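Local coordinates for protein glucosamine-6-phosphate deaminase (Bacillus subtilis, PDB 2BKX) that belongs to a family of Rossmann-like alpha/beta enzymes and holds fructose -6-phosphate in its ligand pocket, at residues 196-201 / 232-237; 131-136 / 216-221; 29-34 / 124-129. One frame throughout, in Å; residues are numbered along the deposited sequence.

Overall arrangement
All three contacts are largely buried. Interaction 3 (strands 31-34 and 128-131) and interaction 1 (strands 193-197 and 229-234) pair parallel strands of one sheet, their centres about 24 Å apart. In each, an aspartate carboxylate accepts a backbone N-H across the contact at one end of the regular pairing: just past it in interaction 1, just before it in interaction 3. Interaction 2 differs: loops meet through apolar side chains and one water, with no direct hydrogen bond between residues 131-136 and 216-221, and residues 132-133 line the fructose -6-phosphate pocket. It touches interaction 1, with Ile133 packing on Ile197. Of the residues that touch, the exposed ones belong to interactions 1 and 2.

Interaction 1. Residues 196-201 / 232-237; sequences LISGKS and LIDREA
Asp234 reaches across with both carboxylate oxygens to the residues that follow strand 193-197. Its OD2 accepts from Ser198 OG, 2.6 Å away; that OG, anti to its own backbone N (chi1 175°), is thereby placed at OD2, standing above the carboxylate plane. Asp234 OD1 takes Gly199 N on its syn side at 3.0 Å, in a nearly straight bond (169° at the hydrogen). The same OD1 also receives Ala237 N at 3.1 Å, nearly along its C-O axis, which makes an Asx motif of residues 234-237. Three donors on two oxygens fix the rotation of the carboxylate and would be expected to stabilise its charge.

The turn held in this way packs on the glycine: Glu236 CB is 3.8 Å from Gly199 CA. With its positive phi (95°), Gly199 takes a backbone shape in which a CB would crowd the carbonyl oxygen of Ser198. Ala237 CB meets Ile197 CG2 at 3.9 Å.

Behind this lies regular parallel pairing, the two strands of a beta-alpha-beta unit completed by helix 203-211 in a Rossmann-like fold. Ile197 N bonds to Leu232 O at 2.9 Å, and Asp234 N to Ile197 O at 3.1 Å, so Ile197 bonds through both backbone groups to residues on either side of Ile233. Leu196 and Leu232 lie side by side and point the same way, with Leu196 CD2 3.7 Å from Leu232 CD1. Helix 9-26 covers that face through Leu12, Ile15 and Ala16. On the face carrying Ile197 and Ile233, both isoleucines pack on Val206 of helix 203-211.

Interaction 2. Residues 131-136 / 216-221; sequences LGIGRN and EDFPAS. With F6R (fructose -6-phosphate), chain C.
Ile133 and Phe218 make the apolar half of this meeting of two loops, and Asn136 makes the polar half. Ile133 leads with its delta methyl: CD1 sits 3.6 Å from Ala220 CB and 4.1 Å from Phe218 CZ. CG1, anti to the backbone N (chi1 -164°), heads for the other loop and also comes near Ala220 CB. The Ile133 and Phe218 side chains cross at about a right angle, and the methyl comes to the ring obliquely. Helix 203-211 packs against both through Ala205.

Asn136 works through its backbone carbonyl. Asn136 O lies 3.8 Å from Phe218 CD1, also oblique to the ring, and close to Pro219 CD. A water bridges the loops, donating to Asn136 O at 2.7 Å and to Asp217 O at 2.8 Å, and one residue on a backbone hydrogen bond joins Gly137 to Ala220. The side chain of Asn136 turns to its own loop, where ND2 bonds to Glu143 OE1 and OD1 accepts from the backbone N of His138, whose ring bonds the ligand.

Segment 131-136 leaves strand 128-131 at the C-terminal ends of the parallel strands, where Rossmann-like folds commonly bind their ligands. Here Gly132 CA comes to 3.2 Å from O4 of fructose -6-phosphate, and a CB at this residue would run into O4. Ile133 O lies 3.4 Å from the ligand's C6 and accepts a hydrogen bond from Lys202 NZ, which also bonds to the ligand. Ile133 therefore faces two ways, its carbonyl to the pocket and its side chain to Phe218 and Ala220. On the far loop, Phe218 O accepts from the backbone N and the OG of Ser221, closing the first turn of the 3-10 segment 219-221 back onto Phe218; that OG also bonds to Ser215 N.

Interaction 3. Residues 29-34 / 124-129; sequences DAVLGL and GDTDIQ
Val31 and Asp127 cross at about a right angle, the carboxylate meeting the backbone of the valine. Asp127 OD2 turns its anti lone pair to Val31 N at 2.9 Å in an almost straight bond (176° at the hydrogen). Asp127 N in turn donates to Val31 O at 2.8 Å. Asp127 CG stands beside its own backbone N (chi1 -69°); between them, carboxylate and N-H hold both polar groups of Val31. The valine's CB lies 3.6 Å from Asp125 O.

Beyond this the segments pair as parallel strands of the central sheet, and Gly33 N bonds to Ile128 O at 2.7 Å. Leu32 and Ile128 cross obliquely, touching from Leu32 CD2 to Ile128 CG2 at 3.8 Å. Helix 9-26 covers this face: Ile128 packs on Ile19 and Thr23, Leu32 on Thr23 and Ile24. On the other face Gln129 bends at chi2 (66°), and its carboxamide packs against Gly33: OE1 is 3.4 Å from Gly33 CA and NE2 is 3.2 Å from Gly33 C, with an angle too poor for a hydrogen bond to Gly33 O. A CB on residue 33 would collide with OE1, so the fit of the amide depends on the glycine.

With OD2 taken by a backbone N-H and OD1 in a salt bridge to Lys27, the Asp127 carboxylate would be expected to stay charged where the strand pairing begins.

Interaction 1. Residues 196-201 / 232-237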
ATOM      1  N   LEU A 196       5.774   5.369   1.758  1.00  4.33           N
ATOM      2  CA  LEU A 196       6.491   5.203   3.011  1.00  4.88           C
ATOM      3  C   LEU A 196       7.652   4.222   2.795  1.00  4.25           C
ATOM      4  O   LEU A 196       7.465   3.148   2.261  1.00  5.12           O
ATOM      5  CB  LEU A 196       5.561   4.605   4.070  1.00  5.83           C
ATOM      6  CG  LEU A 196       4.247   5.338   4.284  1.00  7.12           C
ATOM      7  CD1 LEU A 196       3.381   4.654   5.338  1.00  7.78           C
ATOM      8  CD2 LEU A 196       4.497   6.793   4.626  1.00  6.65           C
ATOM      9  N   ILE A 197       8.827   4.589   3.290  1.00  3.83           N
ATOM     10  CA  ILE A 197      10.028   3.788   3.092  1.00  5.18           C
ATOM     11  C   ILE A 197      10.860   3.798   4.358  1.00  5.21           C
ATOM     12  O   ILE A 197      11.326   4.866   4.797  1.00  5.93           O
ATOM     13  CB  ILE A 197      10.882   4.255   1.910  1.00  5.42           C
ATOM     14  CG1 ILE A 197      10.039   4.525   0.667  1.00  5.79           C
ATOM     15  CG2 ILE A 197      11.904   3.140   1.594  1.00  5.20           C
ATOM     16  CD1 ILE A 197      10.807   5.044  -0.539  1.00  6.03           C
ATOM     17  N   SER A 198      11.117   2.597   4.879  1.00  6.13           N
ATOM     18  CA  SER A 198      11.830   2.447   6.143  1.00  6.94           C
ATOM     19  C   SER A 198      12.828   1.289   6.104  1.00  7.37           C
ATOM     20  O   SER A 198      12.527   0.213   5.630  1.00  7.56           O
ATOM     21  CB  SER A 198      10.825   2.187   7.300  1.00  7.80           C
ATOM     22  OG  SER A 198      11.498   1.916   8.513  1.00 10.69           O
ATOM     23  N   GLY A 199      14.011   1.551   6.645  1.00  7.66           N
ATOM     24  CA  GLY A 199      14.962   0.491   6.895  1.00  8.59           C
ATOM     25  C   GLY A 199      15.992   0.280   5.810  1.00 10.00           C
ATOM     26  O   GLY A 199      15.779   0.597   4.643  1.00  9.48           O
ATOM     27  N   LYS A 200      17.118  -0.319   6.220  1.00 11.51           N
ATOM     28  CA  LYS A 200      18.257  -0.576   5.322  1.00 12.75           C
ATOM     29  C   LYS A 200      17.928  -1.433   4.105  1.00 11.58           C
ATOM     30  O   LYS A 200      18.543  -1.275   3.032  1.00 12.15           O
ATOM     31  CB  LYS A 200      19.368  -1.236   6.158  1.00 14.40           C
ATOM     32  CG  LYS A 200      20.652  -1.507   5.474  1.00 18.60           C
ATOM     33  CD  LYS A 200      21.711  -1.901   6.523  1.00 20.07           C
ATOM     34  CE  LYS A 200      22.734  -2.895   5.943  1.00 25.75           C
ATOM     35  NZ  LYS A 200      23.198  -3.842   7.009  1.00 28.07           N
ATOM     36  N   SER A 201      16.951  -2.327   4.225  1.00 10.55           N
ATOM     37  CA  SER A 201      16.595  -3.176   3.103  1.00 10.20           C
ATOM     38  C   SER A 201      16.079  -2.425   1.897  1.00  9.41           C
ATOM     39  O   SER A 201      16.078  -2.993   0.810  1.00 10.31           O
ATOM     40  CB  SER A 201      15.580  -4.235   3.513  1.00 11.02           C
ATOM     41  OG  SER A 201      14.262  -3.731   3.586  1.00 13.17           O
ATOM     42  N   LEU A 232       8.096   9.559   2.357  1.00  5.78           N
ATOM     43  CA  LEU A 232       8.677   9.644   3.686  1.00  5.56           C
ATOM     44  C   LEU A 232       9.730   8.568   3.791  1.00  6.01           C
ATOM     45  O   LEU A 232       9.432   7.396   3.541  1.00  6.99           O
ATOM     46  CB  LEU A 232       7.621   9.489   4.771  1.00  6.30           C
ATOM     47  CG  LEU A 232       6.445  10.446   4.726  1.00  8.20           C
ATOM     48  CD1 LEU A 232       5.520  10.119   5.905  1.00  9.58           C
ATOM     49  CD2 LEU A 232       6.837  11.888   4.712  1.00  9.30           C
ATOM     50  N   ILE A 233      10.966   8.958   4.154  1.00  6.33           N
ATOM     51  CA  ILE A 233      12.088   8.011   4.159  1.00  7.24           C
ATOM     52  C   ILE A 233      12.809   8.156   5.481  1.00  7.56           C
ATOM     53  O   ILE A 233      13.244   9.256   5.803  1.00  8.59           O
ATOM     54  CB  ILE A 233      13.059   8.326   3.024  1.00  7.58           C
ATOM     55  CG1 ILE A 233      12.313   8.413   1.665  1.00  7.49           C
ATOM     56  CG2 ILE A 233      14.144   7.277   2.930  1.00  9.90           C
ATOM     57  CD1 ILE A 233      13.148   8.881   0.461  1.00 10.88           C
ATOM     58  N   ASP A 234      12.942   7.072   6.232  1.00  7.51           N
ATOM     59  CA  ASP A 234      13.721   7.155   7.467  1.00  7.52           C
ATOM     60  C   ASP A 234      15.225   7.103   7.204  1.00  8.77           C
ATOM     61  O   ASP A 234      15.665   6.914   6.078  1.00  9.14           O
ATOM     62  CB  ASP A 234      13.231   6.211   8.541  1.00  8.64           C
ATOM     63  CG  ASP A 234      13.549   4.769   8.300  1.00  9.04           C
ATOM     64  OD1 ASP A 234      14.350   4.411   7.399  1.00  9.08           O
ATOM     65  OD2 ASP A 234      13.003   3.959   9.086  1.00 11.90           O
ATOM     66  N   ARG A 235      16.029   7.342   8.241  1.00  9.63           N
ATOM     67  CA  ARG A 235      17.490   7.518   8.086  1.00 11.19           C
ATOM     68  C   ARG A 235      18.130   6.287   7.475  1.00 10.98           C
ATOM     69  O   ARG A 235      18.967   6.363   6.597  1.00 12.22           O
ATOM     70  CB  ARG A 235      18.139   7.876   9.433  1.00 13.55           C
ATOM     71  CG  ARG A 235      17.621   9.152   9.985  1.00 19.18           C
ATOM     72  CD  ARG A 235      18.061  10.377   9.229  1.00 29.08           C
ATOM     73  NE  ARG A 235      17.154  11.502   9.465  1.00 31.89           N
ATOM     74  CZ  ARG A 235      17.374  12.758   9.086  1.00 34.82           C
ATOM     75  NH1 ARG A 235      16.462  13.691   9.363  1.00 35.29           N
ATOM     76  NH2 ARG A 235      18.480  13.085   8.419  1.00 36.67           N
ATOM     77  N   GLU A 236      17.715   5.123   7.908  1.00 10.71           N
ATOM     78  CA  GLU A 236      18.282   3.891   7.418  1.00 11.36           C
ATOM     79  C   GLU A 236      17.971   3.686   5.935  1.00 10.74           C
ATOM     80  O   GLU A 236      18.801   3.219   5.157  1.00 12.67           O
ATOM     81  CB  GLU A 236      17.774   2.731   8.264  1.00 11.98           C
ATOM     82  CG  GLU A 236      18.393   2.679   9.678  1.00 13.92           C
ATOM     83  CD  GLU A 236      17.971   3.826  10.580  1.00 19.64           C
ATOM     84  OE1 GLU A 236      16.795   4.259  10.500  1.00 22.41           O
ATOM     85  OE2 GLU A 236      18.816   4.310  11.394  1.00 26.26           O
ATOM     86  N   ALA A 237      16.762   4.038   5.536  1.00  9.40           N
ATOM     87  CA  ALA A 237      16.378   3.913   4.139  1.00  8.80           C
ATOM     88  C   ALA A 237      17.057   4.940   3.246  1.00  9.00           C
ATOM     89  O   ALA A 237      17.167   4.702   2.049  1.00  8.20           O
ATOM     90  CB  ALA A 237      14.881   4.016   4.028  1.00  8.89           C
TER

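Interaction 2. Residues 131-136 / 216-221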
ATOM      1  N   LEU A 131       1.377   3.755  -0.054  1.00  4.52           N
ATOM      2  CA  LEU A 131       2.193   2.758  -0.711  1.00  4.42           C
ATOM      3  C   LEU A 131       3.393   2.438   0.156  1.00  5.20           C
ATOM      4  O   LEU A 131       3.868   3.269   0.930  1.00  4.69           O
ATOM      5  CB  LEU A 131       2.776   3.292  -2.036  1.00  5.39           C
ATOM      6  CG  LEU A 131       1.838   3.657  -3.112  1.00  6.01           C
ATOM      7  CD1 LEU A 131       2.594   4.244  -4.315  1.00  6.71           C
ATOM      8  CD2 LEU A 131       0.985   2.467  -3.557  1.00  6.26           C
ATOM      9  N   GLY A 132       3.873   1.224   0.003  1.00  5.03           N
ATOM     10  CA  GLY A 132       5.265   0.908   0.358  1.00  5.21           C
ATOM     11  C   GLY A 132       6.054   0.643  -0.916  1.00  5.60           C
ATOM     12  O   GLY A 132       5.540   0.859  -2.026  1.00  6.47           O
ATOM     13  N   ILE A 133       7.296   0.206  -0.779  1.00  5.60           N
ATOM     14  CA  ILE A 133       8.151  -0.088  -1.929  1.00  6.10           C
ATOM     15  C   ILE A 133       8.838  -1.412  -1.707  1.00  5.39           C
ATOM     16  O   ILE A 133       9.333  -1.687  -0.622  1.00  6.77           O
ATOM     17  CB  ILE A 133       9.179   1.046  -2.198  1.00  5.36           C
ATOM     18  CG1 ILE A 133       9.783   0.934  -3.578  1.00  6.35           C
ATOM     19  CG2 ILE A 133      10.245   1.134  -1.124  1.00  6.73           C
ATOM     20  CD1 ILE A 133      10.545   2.171  -4.048  1.00  7.52           C
ATOM     21  N   GLY A 134       8.864  -2.228  -2.737  1.00  6.73           N
ATOM     22  CA  GLY A 134       9.610  -3.458  -2.651  1.00  6.92           C
ATOM     23  C   GLY A 134      11.094  -3.190  -2.702  1.00  7.87           C
ATOM     24  O   GLY A 134      11.553  -2.136  -3.178  1.00  7.16           O
ATOM     25  N   ARG A 135      11.858  -4.209  -2.336  1.00  8.59           N
ATOM     26  CA  ARG A 135      13.290  -4.117  -2.431  1.00  9.61           C
ATOM     27  C   ARG A 135      13.709  -3.863  -3.872  1.00  9.25           C
ATOM     28  O   ARG A 135      14.755  -3.245  -4.118  1.00 11.02           O
ATOM     29  CB  ARG A 135      13.965  -5.402  -1.896  1.00  9.98           C
ATOM     30  CG  ARG A 135      13.744  -5.661  -0.439  0.50 11.91           C
ATOM     31  CD  ARG A 135      14.280  -7.051  -0.049  0.50 13.65           C
ATOM     32  NE  ARG A 135      13.996  -7.314   1.358  0.50 16.36           N
ATOM     33  CZ  ARG A 135      14.294  -8.422   2.031  0.50 18.51           C
ATOM     34  NH1 ARG A 135      13.957  -8.505   3.310  0.50 16.97           N
ATOM     35  NH2 ARG A 135      14.931  -9.436   1.454  0.50 21.67           N
ATOM     36  N   ASN A 136      12.900  -4.347  -4.821  1.00  8.53           N
ATOM     37  CA  ASN A 136      13.109  -4.199  -6.239  1.00  8.65           C
ATOM     38  C   ASN A 136      12.328  -3.047  -6.887  1.00  8.51           C
ATOM     39  O   ASN A 136      12.211  -2.972  -8.107  1.00  8.94           O
ATOM     40  CB  ASN A 136      12.735  -5.501  -6.978  1.00  8.74           C
ATOM     41  CG  ASN A 136      11.275  -5.865  -6.829  1.00  8.57           C
ATOM     42  OD1 ASN A 136      10.506  -5.138  -6.193  1.00  9.73           O
ATOM     43  ND2 ASN A 136      10.877  -6.982  -7.423  1.00  8.23           N
ATOM     44  N   GLU A 216       9.962   0.919 -16.733  1.00 11.18           N
ATOM     45  CA  GLU A 216       9.215  -0.222 -16.215  1.00 10.95           C
ATOM     46  C   GLU A 216      10.064  -1.173 -15.401  1.00 10.59           C
ATOM     47  O   GLU A 216       9.525  -1.943 -14.603  1.00  9.83           O
ATOM     48  CB  GLU A 216       8.554  -1.027 -17.335  1.00 10.99           C
ATOM     49  CG  GLU A 216       7.487  -0.314 -18.095  1.00 14.34           C
ATOM     50  CD  GLU A 216       6.818  -1.243 -19.111  1.00 15.72           C
ATOM     51  OE1 GLU A 216       6.942  -2.521 -19.065  1.00 21.51           O
ATOM     52  OE2 GLU A 216       6.116  -0.712 -19.964  1.00 23.58           O
ATOM     53  N   ASP A 217      11.397  -1.113 -15.550  1.00 11.23           N
ATOM     54  CA  ASP A 217      12.254  -1.989 -14.770  1.00 11.52           C
ATOM     55  C   ASP A 217      12.241  -1.621 -13.286  1.00 10.53           C
ATOM     56  O   ASP A 217      12.627  -2.442 -12.458  1.00 12.47           O
ATOM     57  CB  ASP A 217      13.701  -1.976 -15.309  1.00 13.81           C
ATOM     58  CG  ASP A 217      14.557  -3.127 -14.757  1.00 16.37           C
ATOM     59  OD1 ASP A 217      14.160  -4.309 -14.871  1.00 23.58           O
ATOM     60  OD2 ASP A 217      15.636  -2.844 -14.190  1.00 22.61           O
ATOM     61  N   PHE A 218      11.808  -0.401 -12.951  1.00  9.92           N
ATOM     62  CA  PHE A 218      11.712   0.057 -11.558  1.00  8.86           C
ATOM     63  C   PHE A 218      10.326   0.686 -11.338  1.00  7.54           C
ATOM     64  O   PHE A 218      10.115   1.887 -11.590  1.00  7.43           O
ATOM     65  CB  PHE A 218      12.817   1.056 -11.260  1.00  8.36           C
ATOM     66  CG  PHE A 218      13.005   1.322  -9.816  1.00  7.34           C
ATOM     67  CD1 PHE A 218      13.603   0.394  -9.006  1.00  8.93           C
ATOM     68  CD2 PHE A 218      12.550   2.520  -9.265  1.00  8.66           C
ATOM     69  CE1 PHE A 218      13.756   0.637  -7.667  1.00  8.60           C
ATOM     70  CE2 PHE A 218      12.654   2.763  -7.925  1.00  9.06           C
ATOM     71  CZ  PHE A 218      13.235   1.830  -7.118  1.00  8.15           C
ATOM     72  N   PRO A 219       9.326  -0.142 -10.966  1.00  6.84           N
ATOM     73  CA  PRO A 219       7.929   0.291 -10.977  1.00  7.00           C
ATOM     74  C   PRO A 219       7.644   1.607 -10.267  1.00  6.72           C
ATOM     75  O   PRO A 219       6.861   2.417 -10.743  1.00  6.84           O
ATOM     76  CB  PRO A 219       7.189  -0.909 -10.349  1.00  6.84           C
ATOM     77  CG  PRO A 219       8.039  -2.088 -10.714  1.00  7.21           C
ATOM     78  CD  PRO A 219       9.439  -1.601 -10.712  1.00  6.78           C
ATOM     79  N   ALA A 220       8.292   1.827  -9.129  1.00  6.30           N
ATOM     80  CA  ALA A 220       8.028   3.034  -8.348  1.00  6.30           C
ATOM     81  C   ALA A 220       8.396   4.320  -9.131  1.00  6.80           C
ATOM     82  O   ALA A 220       7.968   5.402  -8.776  1.00  6.33           O
ATOM     83  CB  ALA A 220       8.786   3.008  -7.044  1.00  6.65           C
ATOM     84  N   SER A 221       9.216   4.189 -10.164  1.00  6.50           N
ATOM     85  CA  SER A 221       9.578   5.336 -10.978  1.00  7.07           C
ATOM     86  C   SER A 221       8.397   5.939 -11.704  1.00  7.03           C
ATOM     87  O   SER A 221       8.455   7.104 -12.101  1.00  7.65           O
ATOM     88  CB  SER A 221      10.688   4.976 -11.976  1.00  7.43           C
ATOM     89  OG  SER A 221      10.237   4.218 -13.062  1.00  7.43           O
TER
HETATM   90  C1  F6R C1243       1.589  -3.368   0.368  1.00 16.24           C
HETATM   91  C2  F6R C1243       2.237  -3.686  -0.965  1.00 12.72           C
HETATM   92  C3  F6R C1243       3.724  -3.995  -1.182  1.00  8.62           C
HETATM   93  C4  F6R C1243       4.622  -3.589   0.004  1.00  6.82           C
HETATM   94  C5  F6R C1243       6.098  -3.868  -0.227  1.00  7.20           C
HETATM   95  C6  F6R C1243       6.936  -3.500   0.992  1.00  6.19           C
HETATM   96  O1  F6R C1243       0.157  -3.524   0.325  1.00 14.45           O
HETATM   97  O2  F6R C1243       1.515  -3.642  -1.937  1.00 18.38           O
HETATM   98  O3  F6R C1243       4.181  -3.241  -2.292  1.00  8.67           O
HETATM   99  O4  F6R C1243       4.439  -2.198   0.244  1.00  7.31           O
HETATM  100  O5  F6R C1243       6.331  -5.221  -0.599  1.00  7.57           O
HETATM  101  O6  F6R C1243       6.581  -4.380   2.071  1.00  5.77           O
HETATM  102  P   F6R C1243       7.127  -4.068   3.537  1.00  5.35           P
HETATM  103  O1P F6R C1243       6.421  -2.824   4.003  1.00  5.89           O
HETATM  104  O2P F6R C1243       8.605  -3.826   3.388  1.00  6.22           O
HETATM  105  O3P F6R C1243       6.789  -5.254   4.381  1.00  5.38           O
HETATM  106  O   HOH W   1      13.991  -3.235 -10.152  1.00 16.13           O

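Interaction 3. Residues 29-34 / 124-129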
ATOM      1  N   ASP A  29     -16.089  11.523   3.837  1.00 11.57           N
ATOM      2  CA  ASP A  29     -16.410  10.451   2.917  1.00 12.29           C
ATOM      3  C   ASP A  29     -15.253  10.134   1.951  1.00 11.99           C
ATOM      4  O   ASP A  29     -15.445   9.599   0.842  1.00 13.54           O
ATOM      5  CB  ASP A  29     -17.697  10.768   2.186  1.00 12.22           C
ATOM      6  CG  ASP A  29     -17.571  11.954   1.270  1.00 15.40           C
ATOM      7  OD1 ASP A  29     -16.722  12.815   1.531  1.00 20.32           O
ATOM      8  OD2 ASP A  29     -18.360  12.060   0.310  1.00 22.25           O
ATOM      9  N   ALA A  30     -14.045  10.412   2.414  1.00 11.01           N
ATOM     10  CA  ALA A  30     -12.858  10.100   1.636  1.00 11.17           C
ATOM     11  C   ALA A  30     -12.760   8.631   1.357  1.00  9.47           C
ATOM     12  O   ALA A  30     -13.245   7.804   2.121  1.00  8.85           O
ATOM     13  CB  ALA A  30     -11.614  10.554   2.314  1.00 11.41           C
ATOM     14  N   VAL A  31     -12.139   8.331   0.224  1.00  8.40           N
ATOM     15  CA  VAL A  31     -11.759   7.013  -0.180  1.00  7.76           C
ATOM     16  C   VAL A  31     -10.245   6.904   0.041  1.00  7.48           C
ATOM     17  O   VAL A  31      -9.473   7.614  -0.608  1.00  8.23           O
ATOM     18  CB  VAL A  31     -12.092   6.747  -1.675  1.00  8.39           C
ATOM     19  CG1 VAL A  31     -11.661   5.338  -2.048  1.00 10.70           C
ATOM     20  CG2 VAL A  31     -13.603   6.936  -1.905  1.00 10.33           C
ATOM     21  N   LEU A  32      -9.843   6.027   0.949  1.00  5.99           N
ATOM     22  CA  LEU A  32      -8.434   5.860   1.254  1.00  5.35           C
ATOM     23  C   LEU A  32      -7.940   4.589   0.601  1.00  6.16           C
ATOM     24  O   LEU A  32      -8.496   3.510   0.820  1.00  6.78           O
ATOM     25  CB  LEU A  32      -8.190   5.719   2.775  1.00  6.29           C
ATOM     26  CG  LEU A  32      -8.879   6.708   3.714  1.00  7.55           C
ATOM     27  CD1 LEU A  32      -8.529   6.312   5.139  1.00  8.61           C
ATOM     28  CD2 LEU A  32      -8.485   8.137   3.389  1.00  9.66           C
ATOM     29  N   GLY A  33      -6.847   4.698  -0.138  1.00  5.16           N
ATOM     30  CA  GLY A  33      -6.133   3.537  -0.626  1.00  5.31           C
ATOM     31  C   GLY A  33      -5.115   3.122   0.395  1.00  5.30           C
ATOM     32  O   GLY A  33      -4.341   3.973   0.832  1.00  5.39           O
ATOM     33  N   LEU A  34      -5.097   1.834   0.776  1.00  5.20           N
ATOM     34  CA  LEU A  34      -4.305   1.385   1.906  1.00  5.59           C
ATOM     35  C   LEU A  34      -3.371   0.251   1.488  1.00  5.76           C
ATOM     36  O   LEU A  34      -3.570  -0.401   0.468  1.00  6.41           O
ATOM     37  CB  LEU A  34      -5.230   0.938   3.048  1.00  6.39           C
ATOM     38  CG  LEU A  34      -6.089   2.082   3.620  1.00  7.89           C
ATOM     39  CD1 LEU A  34      -6.985   1.486   4.713  1.00  8.03           C
ATOM     40  CD2 LEU A  34      -5.260   3.230   4.179  1.00  8.93           C
ATOM     41  N   GLY A 124     -15.081   6.774  -7.255  1.00 14.52           N
ATOM     42  CA  GLY A 124     -14.484   8.050  -7.558  1.00 15.95           C
ATOM     43  C   GLY A 124     -12.978   8.065  -7.468  1.00 16.12           C
ATOM     44  O   GLY A 124     -12.387   9.116  -7.356  1.00 17.12           O
ATOM     45  N   ASP A 125     -12.345   6.899  -7.544  1.00 16.55           N
ATOM     46  CA  ASP A 125     -10.895   6.750  -7.393  1.00 16.70           C
ATOM     47  C   ASP A 125     -10.561   7.032  -5.921  1.00 15.80           C
ATOM     48  O   ASP A 125     -11.455   7.345  -5.128  1.00 17.45           O
ATOM     49  CB  ASP A 125     -10.054   7.700  -8.280  1.00 17.92           C
ATOM     50  CG  ASP A 125     -10.557   7.832  -9.719  1.00 21.73           C
ATOM     51  OD1 ASP A 125     -10.825   6.813 -10.396  1.00 24.99           O
ATOM     52  OD2 ASP A 125     -10.619   8.998 -10.201  1.00 28.60           O
ATOM     53  N   THR A 126      -9.283   6.927  -5.537  1.00 14.27           N
ATOM     54  CA  THR A 126      -8.878   7.276  -4.165  1.00 12.15           C
ATOM     55  C   THR A 126      -8.543   8.768  -3.946  1.00  9.66           C
ATOM     56  O   THR A 126      -7.993   9.449  -4.853  1.00 11.44           O
ATOM     57  CB  THR A 126      -7.701   6.382  -3.745  1.00 10.89           C
ATOM     58  OG1 THR A 126      -6.576   6.674  -4.586  1.00 11.34           O
ATOM     59  CG2 THR A 126      -8.073   4.930  -3.875  1.00 12.01           C
ATOM     60  N   ASP A 127      -8.813   9.276  -2.741  1.00  8.57           N
ATOM     61  CA  ASP A 127      -8.401  10.583  -2.297  1.00  8.96           C
ATOM     62  C   ASP A 127      -6.935  10.620  -1.855  1.00  7.59           C
ATOM     63  O   ASP A 127      -6.242  11.637  -1.968  1.00  9.67           O
ATOM     64  CB  ASP A 127      -9.313  11.101  -1.188  1.00  9.31           C
ATOM     65  CG  ASP A 127     -10.683  11.421  -1.713  1.00 10.63           C
ATOM     66  OD1 ASP A 127     -10.784  12.480  -2.354  1.00 14.21           O
ATOM     67  OD2 ASP A 127     -11.633  10.583  -1.562  1.00 11.30           O
ATOM     68  N   ILE A 128      -6.488   9.507  -1.263  1.00  6.77           N
ATOM     69  CA  ILE A 128      -5.073   9.325  -0.980  1.00  6.67           C
ATOM     70  C   ILE A 128      -4.764   7.850  -1.157  1.00  6.17           C
ATOM     71  O   ILE A 128      -5.626   7.024  -0.882  1.00  7.14           O
ATOM     72  CB  ILE A 128      -4.671   9.794   0.434  1.00  7.29           C
ATOM     73  CG1 ILE A 128      -3.143   9.888   0.586  1.00  8.27           C
ATOM     74  CG2 ILE A 128      -5.319   8.903   1.506  1.00  8.90           C
ATOM     75  CD1 ILE A 128      -2.749  10.574   1.890  1.00  9.42           C
ATOM     76  N   GLN A 129      -3.547   7.538  -1.606  1.00  5.63           N
ATOM     77  CA  GLN A 129      -3.130   6.138  -1.748  1.00  5.55           C
ATOM     78  C   GLN A 129      -1.817   5.990  -0.995  1.00  5.33           C
ATOM     79  O   GLN A 129      -0.804   6.583  -1.380  1.00  6.22           O
ATOM     80  CB  GLN A 129      -2.956   5.752  -3.212  1.00  5.90           C
ATOM     81  CG  GLN A 129      -2.430   4.342  -3.412  1.00  6.61           C
ATOM     82  CD  GLN A 129      -3.399   3.282  -2.964  1.00  6.39           C
ATOM     83  OE1 GLN A 129      -4.451   3.122  -3.588  1.00  7.55           O
ATOM     84  NE2 GLN A 129      -3.048   2.510  -1.928  1.00  5.66           N
TER